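Local atomic coordinates of Non-structural protein 5 (PDB entry 2WA2), a protein that binds S-adenosylmethionine and, as the methyltransferase domain of a flavivirus NS5, probably methylates the viral RNA cap at guanine N7 and ribose 2'-O positions. Residues Met206-Gln209 and Ala210-Gly214; Pro196-Cys199 and Asp200-Glu203; Thr244-Ser247 and Arg248-Leu251. The protein carries 4 engineered substitutions. All coordinates share one frame; numbering follows the deposited sequence.

Contact 1: residues Met206-Gln209 and Ala210-Gly214; sequences MKMQ and ARFGG. Engineered in segment 210-214: Ala210 (natural residue Arg).
Gln209 and Gly214 meet at a glycine-terminated helix C-cap in the Rossmann-like fold of the FtsJ-like family, where the chain leaves helix 199-212 at Gly213 and continues into strand 215-217. With CG anti to the backbone N (chi1 -179°), the extended Gln209 side chain runs out beside the departing backbone, and NE2 donates to Gly214 O at 3.1 Å along a nearly straight bond (170° at the hydrogen). The acceptor lies in the plane of the Gln209 amide. The same NE2 also bonds Asn237 O, so two carbonyls fix the rotation of the amide. Gly213 leaves the helical conformation with positive phi, yet its N still reaches Gln209 O at 2.8 Å.

Round the helix, Lys207 and Arg211 run side by side and point the same way, Lys207 CG lying 3.8 Å from Arg211 CD. Their charged ends stay apart, and Arg211 NH2 forms a salt bridge with Glu182 on helix 163-183. One face of the guanidinium has CZ of the neighbouring Phe212 over its centre. That ring also leans on Met208, a residue packed against helix 163-183: Phe212 CD2 is 4.1 Å from Met208 CB and 3.3 Å from Met208 O.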
loop_
_atom_site.group_PDB
_atom_site.type_symbol
_atom_site.label_atom_id
_atom_site.label_comp_id
_atom_site.label_asym_id
_atom_site.label_seq_id
_atom_site.Cartn_x
_atom_site.Cartn_y
_atom_site.Cartn_z
ATOM N N MET A 206 -7.074 13.266 2.737
ATOM C CA MET A 206 -7.681 14.414 2.038
ATOM C C MET A 206 -6.639 15.521 1.893
ATOM O O MET A 206 -6.586 16.206 0.865
ATOM C CB MET A 206 -8.922 14.956 2.776
ATOM C CG MET A 206 -10.167 14.020 2.832
ATOM S SD MET A 206 -10.714 13.433 1.207
ATOM C CE MET A 206 -11.629 14.887 0.600
ATOM N N LYS A 207 -5.824 15.703 2.933
ATOM C CA LYS A 207 -4.755 16.733 2.894
ATOM C C LYS A 207 -3.709 16.371 1.847
ATOM O O LYS A 207 -3.273 17.222 1.095
ATOM C CB LYS A 207 -4.099 16.940 4.259
ATOM C CG LYS A 207 -2.774 17.744 4.223
ATOM C CD LYS A 207 -2.198 17.937 5.659
ATOM C CE LYS A 207 -1.016 18.913 5.663
ATOM N NZ LYS A 207 -0.582 19.249 7.096
ATOM N N MET A 208 -3.298 15.105 1.797
ATOM C CA MET A 208 -2.354 14.652 0.755
ATOM C C MET A 208 -2.932 14.828 -0.634
ATOM O O MET A 208 -2.248 15.258 -1.548
ATOM C CB MET A 208 -1.985 13.176 0.967
ATOM C CG MET A 208 -1.071 13.077 2.180
ATOM S SD MET A 208 -0.731 11.383 2.658
ATOM C CE MET A 208 0.645 10.955 1.599
ATOM N N GLN A 209 -4.212 14.508 -0.782
ATOM C CA GLN A 209 -4.867 14.655 -2.072
ATOM C C GLN A 209 -4.935 16.153 -2.487
ATOM O O GLN A 209 -4.780 16.466 -3.680
ATOM C CB GLN A 209 -6.278 14.045 -2.018
ATOM C CG GLN A 209 -7.011 14.138 -3.363
ATOM C CD GLN A 209 -8.444 13.661 -3.249
ATOM O OE1 GLN A 209 -9.197 14.124 -2.396
ATOM N NE2 GLN A 209 -8.800 12.698 -4.073
ATOM N N ALA A 210 -5.214 17.037 -1.513
ATOM C CA ALA A 210 -5.219 18.511 -1.698
ATOM C C ALA A 210 -3.852 19.020 -2.141
ATOM O O ALA A 210 -3.749 19.922 -2.979
ATOM C CB ALA A 210 -5.622 19.230 -0.427
ATOM N N ARG A 211 -2.797 18.431 -1.579
ATOM C CA ARG A 211 -1.432 18.883 -1.865
ATOM C C ARG A 211 -0.840 18.278 -3.132
ATOM O O ARG A 211 -0.104 18.951 -3.880
ATOM C CB ARG A 211 -0.524 18.554 -0.653
ATOM C CG ARG A 211 -0.883 19.279 0.662
ATOM C CD ARG A 211 0.018 18.776 1.826
ATOM N NE ARG A 211 1.406 19.131 1.538
ATOM C CZ ARG A 211 2.452 18.680 2.225
ATOM N NH1 ARG A 211 2.277 17.818 3.226
ATOM N NH2 ARG A 211 3.675 19.091 1.892
ATOM N N PHE A 212 -1.126 16.995 -3.359
ATOM C CA PHE A 212 -0.424 16.185 -4.343
ATOM C C PHE A 212 -1.315 15.536 -5.405
ATOM O O PHE A 212 -0.811 14.834 -6.286
ATOM C CB PHE A 212 0.331 15.069 -3.586
ATOM C CG PHE A 212 1.194 15.575 -2.430
ATOM C CD1 PHE A 212 2.181 16.549 -2.634
ATOM C CD2 PHE A 212 1.028 15.069 -1.150
ATOM C CE1 PHE A 212 2.984 17.007 -1.576
ATOM C CE2 PHE A 212 1.833 15.532 -0.089
ATOM C CZ PHE A 212 2.803 16.505 -0.326
ATOM N N GLY A 213 -2.628 15.698 -5.284
ATOM C CA GLY A 213 -3.593 15.037 -6.193
ATOM C C GLY A 213 -3.777 13.557 -5.885
ATOM O O GLY A 213 -3.599 13.125 -4.752
ATOM N N GLY A 214 -4.139 12.766 -6.884
ATOM C CA GLY A 214 -4.271 11.312 -6.669
ATOM C C GLY A 214 -5.599 10.930 -6.039
ATOM O O GLY A 214 -6.524 11.761 -5.963
#

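Contact 2: residues Pro196-Cys199 and Asp200-Glu203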
loop_
_atom_site.group_PDB
_atom_site.type_symbol
_atom_site.label_atom_id
_atom_site.label_comp_id
_atom_site.label_asym_id
_atom_site.label_seq_id
_atom_site.Cartn_x
_atom_site.Cartn_y
_atom_site.Cartn_z
ATOM N N PRO A 196 -7.699 2.750 6.181
ATOM C CA PRO A 196 -8.142 3.983 5.548
ATOM C C PRO A 196 -9.448 4.553 6.110
ATOM O O PRO A 196 -9.832 5.628 5.679
ATOM C CB PRO A 196 -8.379 3.542 4.098
ATOM C CG PRO A 196 -8.908 2.157 4.240
ATOM C CD PRO A 196 -8.163 1.559 5.432
ATOM N N TYR A 197 -10.111 3.850 7.036
ATOM C CA TYR A 197 -11.418 4.328 7.552
ATOM C C TYR A 197 -11.343 5.139 8.838
ATOM O O TYR A 197 -12.309 5.786 9.225
ATOM C CB TYR A 197 -12.406 3.174 7.728
ATOM C CG TYR A 197 -11.858 2.052 8.565
ATOM C CD1 TYR A 197 -11.947 2.077 9.955
ATOM C CD2 TYR A 197 -11.273 0.957 7.959
ATOM C CE1 TYR A 197 -11.443 1.044 10.717
ATOM C CE2 TYR A 197 -10.776 -0.084 8.699
ATOM C CZ TYR A 197 -10.848 -0.028 10.066
ATOM O OH TYR A 197 -10.319 -1.063 10.786
ATOM N N SER A 198 -10.197 5.122 9.489
ATOM C CA SER A 198 -9.992 5.903 10.690
ATOM C C SER A 198 -10.135 7.402 10.346
ATOM O O SER A 198 -9.640 7.859 9.301
ATOM C CB SER A 198 -8.608 5.572 11.250
ATOM O OG SER A 198 -8.076 6.637 12.001
ATOM N N CYS A 199 -10.822 8.158 11.202
ATOM C CA CYS A 199 -11.024 9.569 10.918
ATOM C C CYS A 199 -9.719 10.339 10.723
ATOM O O CYS A 199 -9.627 11.108 9.774
ATOM C CB CYS A 199 -11.915 10.268 11.949
ATOM S SG CYS A 199 -12.199 12.013 11.426
ATOM N N ASP A 200 -8.723 10.149 11.601
ATOM C CA ASP A 200 -7.440 10.852 11.434
ATOM C C ASP A 200 -6.756 10.528 10.107
ATOM O O ASP A 200 -6.155 11.406 9.459
ATOM C CB ASP A 200 -6.463 10.632 12.610
ATOM C CG ASP A 200 -6.252 9.174 12.960
ATOM O OD1 ASP A 200 -6.670 8.268 12.194
ATOM O OD2 ASP A 200 -5.635 8.925 14.033
ATOM N N VAL A 201 -6.860 9.271 9.701
ATOM C CA VAL A 201 -6.277 8.850 8.450
ATOM C C VAL A 201 -7.021 9.497 7.285
ATOM O O VAL A 201 -6.392 9.957 6.344
ATOM C CB VAL A 201 -6.254 7.304 8.275
ATOM C CG1 VAL A 201 -5.776 6.952 6.840
ATOM C CG2 VAL A 201 -5.318 6.660 9.314
ATOM N N LEU A 202 -8.351 9.489 7.328
ATOM C CA LEU A 202 -9.137 10.104 6.249
ATOM C C LEU A 202 -8.761 11.569 6.054
ATOM O O LEU A 202 -8.512 12.013 4.916
ATOM C CB LEU A 202 -10.649 9.943 6.498
ATOM C CG LEU A 202 -11.321 8.607 6.190
ATOM C CD1 LEU A 202 -12.724 8.572 6.849
ATOM C CD2 LEU A 202 -11.403 8.365 4.709
ATOM N N GLU A 203 -8.673 12.311 7.157
ATOM C CA GLU A 203 -8.246 13.727 7.092
ATOM C C GLU A 203 -6.823 13.901 6.550
ATOM O O GLU A 203 -6.562 14.809 5.748
ATOM C CB GLU A 203 -8.420 14.405 8.426
ATOM C CG GLU A 203 -9.891 14.494 8.773
ATOM C CD GLU A 203 -10.195 15.371 9.960
ATOM O OE1 GLU A 203 -9.297 15.580 10.825
ATOM O OE2 GLU A 203 -11.361 15.834 10.035
#
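Two backbone hydrogen bonds begin helix 199-212: Leu202 N donates to Ser198 O at 2.9 Å and Glu203 N to Cys199 O at 3.0 Å. Both are close to straight. Ser198 occupies the N-cap position, while its own N is held by Asn195 OD1 in the loop that follows strand 188-193. Among the polar side chains, Asp200 has CG between its backbone N and carbonyl carbon (chi1 51°), which places CG near the start of the helix, although the exact position of the carboxylate beside the Ser198 hydroxyl is doubtful.

Van der Waals contacts pack side-chain carbons against the loop backbone. The Leu202 methyls meet carbonyl oxygens, CD2 lying 3.3 Å from Pro196 O and CD1 3.7 Å from Tyr197 O, and the side chain also touches Met240 and Val243 of helix 239-254. Val201 sends CG1 to within 4.0 Å of Pro196 CA and packs on Leu171 of helix 163-183. Pro196 O, beside the Leu202 methyls, is buried with no hydrogen-bond partner in the model, whereas the carboxylate of Asp200, near the N-terminal end of the helix, would probably interact favourably with the helix dipole.

Contact 3: residues Thr244-Ser247 and Arg248-Leu251; sequences TAVS and RQLL
The guanidinium of Arg248 is the flat group that meets the preceding turn, and it does so obliquely: the Thr244 methyl CG2 comes to 4.2 Å from Arg248 NE. Thr244 and Arg248 lie side by side and point the same way. Placing CG2 anti to its backbone N turns the threonine methyl toward the arginine, while OG1 makes a weak hydrogen bond back to Met240 O. Closer to the backbone, Arg248 CG rests 3.4 Å from Thr244 O.

Elsewhere round the helix, Val246 and Leu250 form the apolar counterpart of this pair. They too run alongside one another, with Val246 CG1 3.9 Å from Leu250 CD1, and both rest on Arg218. A valine chi1 of 175° carries CG1 to the leucine side. The Ser247 hydroxyl hydrogen-bonds His227 NE2, supplemented by a weak bond to Val243 O. Leu251 lays CG 3.2 Å from Ser247 O and reaches Trp21 of helix 14-27.

Four successive bonds tie the turns together, among them Arg248 N to Thr244 O and Leu250 N to Val246 O, each 2.9 Å long. Regular i to i+4 bonding, with buried Val246 and Leu250 on one part of the helix and exposed Ala245 and Arg248 on another, is the pattern of an amphipathic alpha-helix, here helix 239-254 packed against the N-terminal helix 14-27.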
loop_
_atom_site.group_PDB
_atom_site.type_symbol
_atom_site.label_atom_id
_atom_site.label_comp_id
_atom_site.label_asym_id
_atom_site.label_seq_id
_atom_site.Cartn_x
_atom_site.Cartn_y
_atom_site.Cartn_z
ATOM N N THR A 244 -15.921 4.094 2.211
ATOM C CA THR A 244 -17.227 3.661 2.716
ATOM C C THR A 244 -17.769 2.521 1.851
ATOM O O THR A 244 -18.332 1.543 2.358
ATOM C CB THR A 244 -18.236 4.859 2.784
ATOM O OG1 THR A 244 -17.794 5.776 3.793
ATOM C CG2 THR A 244 -19.612 4.361 3.193
ATOM N N ALA A 245 -17.553 2.628 0.550
ATOM C CA ALA A 245 -18.014 1.605 -0.373
ATOM C C ALA A 245 -17.311 0.257 -0.116
ATOM O O ALA A 245 -17.929 -0.796 -0.157
ATOM C CB ALA A 245 -17.811 2.070 -1.795
ATOM N N VAL A 246 -16.018 0.317 0.193
ATOM C CA VAL A 246 -15.256 -0.870 0.558
ATOM C C VAL A 246 -15.757 -1.446 1.894
ATOM O O VAL A 246 -15.962 -2.663 1.998
ATOM C CB VAL A 246 -13.720 -0.601 0.590
ATOM C CG1 VAL A 246 -12.942 -1.836 1.093
ATOM C CG2 VAL A 246 -13.222 -0.235 -0.827
ATOM N N SER A 247 -15.970 -0.603 2.895
ATOM C CA SER A 247 -16.556 -1.109 4.169
ATOM C C SER A 247 -17.879 -1.844 3.921
ATOM O O SER A 247 -18.085 -2.942 4.420
ATOM C CB SER A 247 -16.740 0.002 5.214
ATOM O OG SER A 247 -15.498 0.626 5.530
ATOM N N ARG A 248 -18.770 -1.241 3.132
ATOM C CA ARG A 248 -20.075 -1.864 2.879
ATOM C C ARG A 248 -19.915 -3.168 2.088
ATOM O O ARG A 248 -20.559 -4.154 2.391
ATOM C CB ARG A 248 -21.039 -0.854 2.224
ATOM C CG ARG A 248 -21.379 0.284 3.202
ATOM C CD ARG A 248 -22.821 0.829 3.047
ATOM N NE ARG A 248 -23.046 2.053 3.823
ATOM C CZ ARG A 248 -23.727 2.126 4.975
ATOM N NH1 ARG A 248 -24.284 1.047 5.527
ATOM N NH2 ARG A 248 -23.848 3.299 5.582
ATOM N N GLN A 249 -19.004 -3.196 1.122
ATOM C CA GLN A 249 -18.716 -4.420 0.388
ATOM C C GLN A 249 -18.193 -5.550 1.279
ATOM O O GLN A 249 -18.654 -6.684 1.178
ATOM C CB GLN A 249 -17.711 -4.128 -0.720
ATOM C CG GLN A 249 -17.289 -5.343 -1.505
ATOM C CD GLN A 249 -15.965 -5.097 -2.214
ATOM O OE1 GLN A 249 -14.970 -4.691 -1.594
ATOM N NE2 GLN A 249 -15.951 -5.322 -3.504
ATOM N N LEU A 250 -17.201 -5.235 2.115
ATOM C CA LEU A 250 -16.590 -6.232 2.993
ATOM C C LEU A 250 -17.575 -6.731 4.049
ATOM O O LEU A 250 -17.538 -7.887 4.399
ATOM C CB LEU A 250 -15.319 -5.685 3.658
ATOM C CG LEU A 250 -14.174 -5.320 2.694
ATOM C CD1 LEU A 250 -12.991 -4.878 3.509
ATOM C CD2 LEU A 250 -13.831 -6.541 1.793
ATOM N N LEU A 251 -18.452 -5.858 4.536
ATOM C CA LEU A 251 -19.516 -6.272 5.481
ATOM C C LEU A 251 -20.544 -7.190 4.840
ATOM O O LEU A 251 -20.887 -8.212 5.424
ATOM C CB LEU A 251 -20.227 -5.064 6.084
ATOM C CG LEU A 251 -19.359 -4.249 7.042
ATOM C CD1 LEU A 251 -20.040 -2.912 7.369
ATOM C CD2 LEU A 251 -19.104 -5.052 8.313
#

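Along the chain the order is contact 2, contact 1, contact 3. Contacts 2 and 1 are the opening and closing turns of helix 199-212, their centres 14 Å apart, so together they mark how the chain passes from strand 188-193 through the helix to edge strand 215-217 of the mixed seven-stranded sheet. Contact 3 belongs to helix 239-254, which follows strand 229-232; its centre is 15 Å from that of contact 2 and 23 Å from that of contact 1, and it touches neither. Helix 14-27 meets both contact 2 and contact 3, joining the N-terminal part of the chain to the Rossmann-like core of this S-adenosylmethionine-binding methyltransferase.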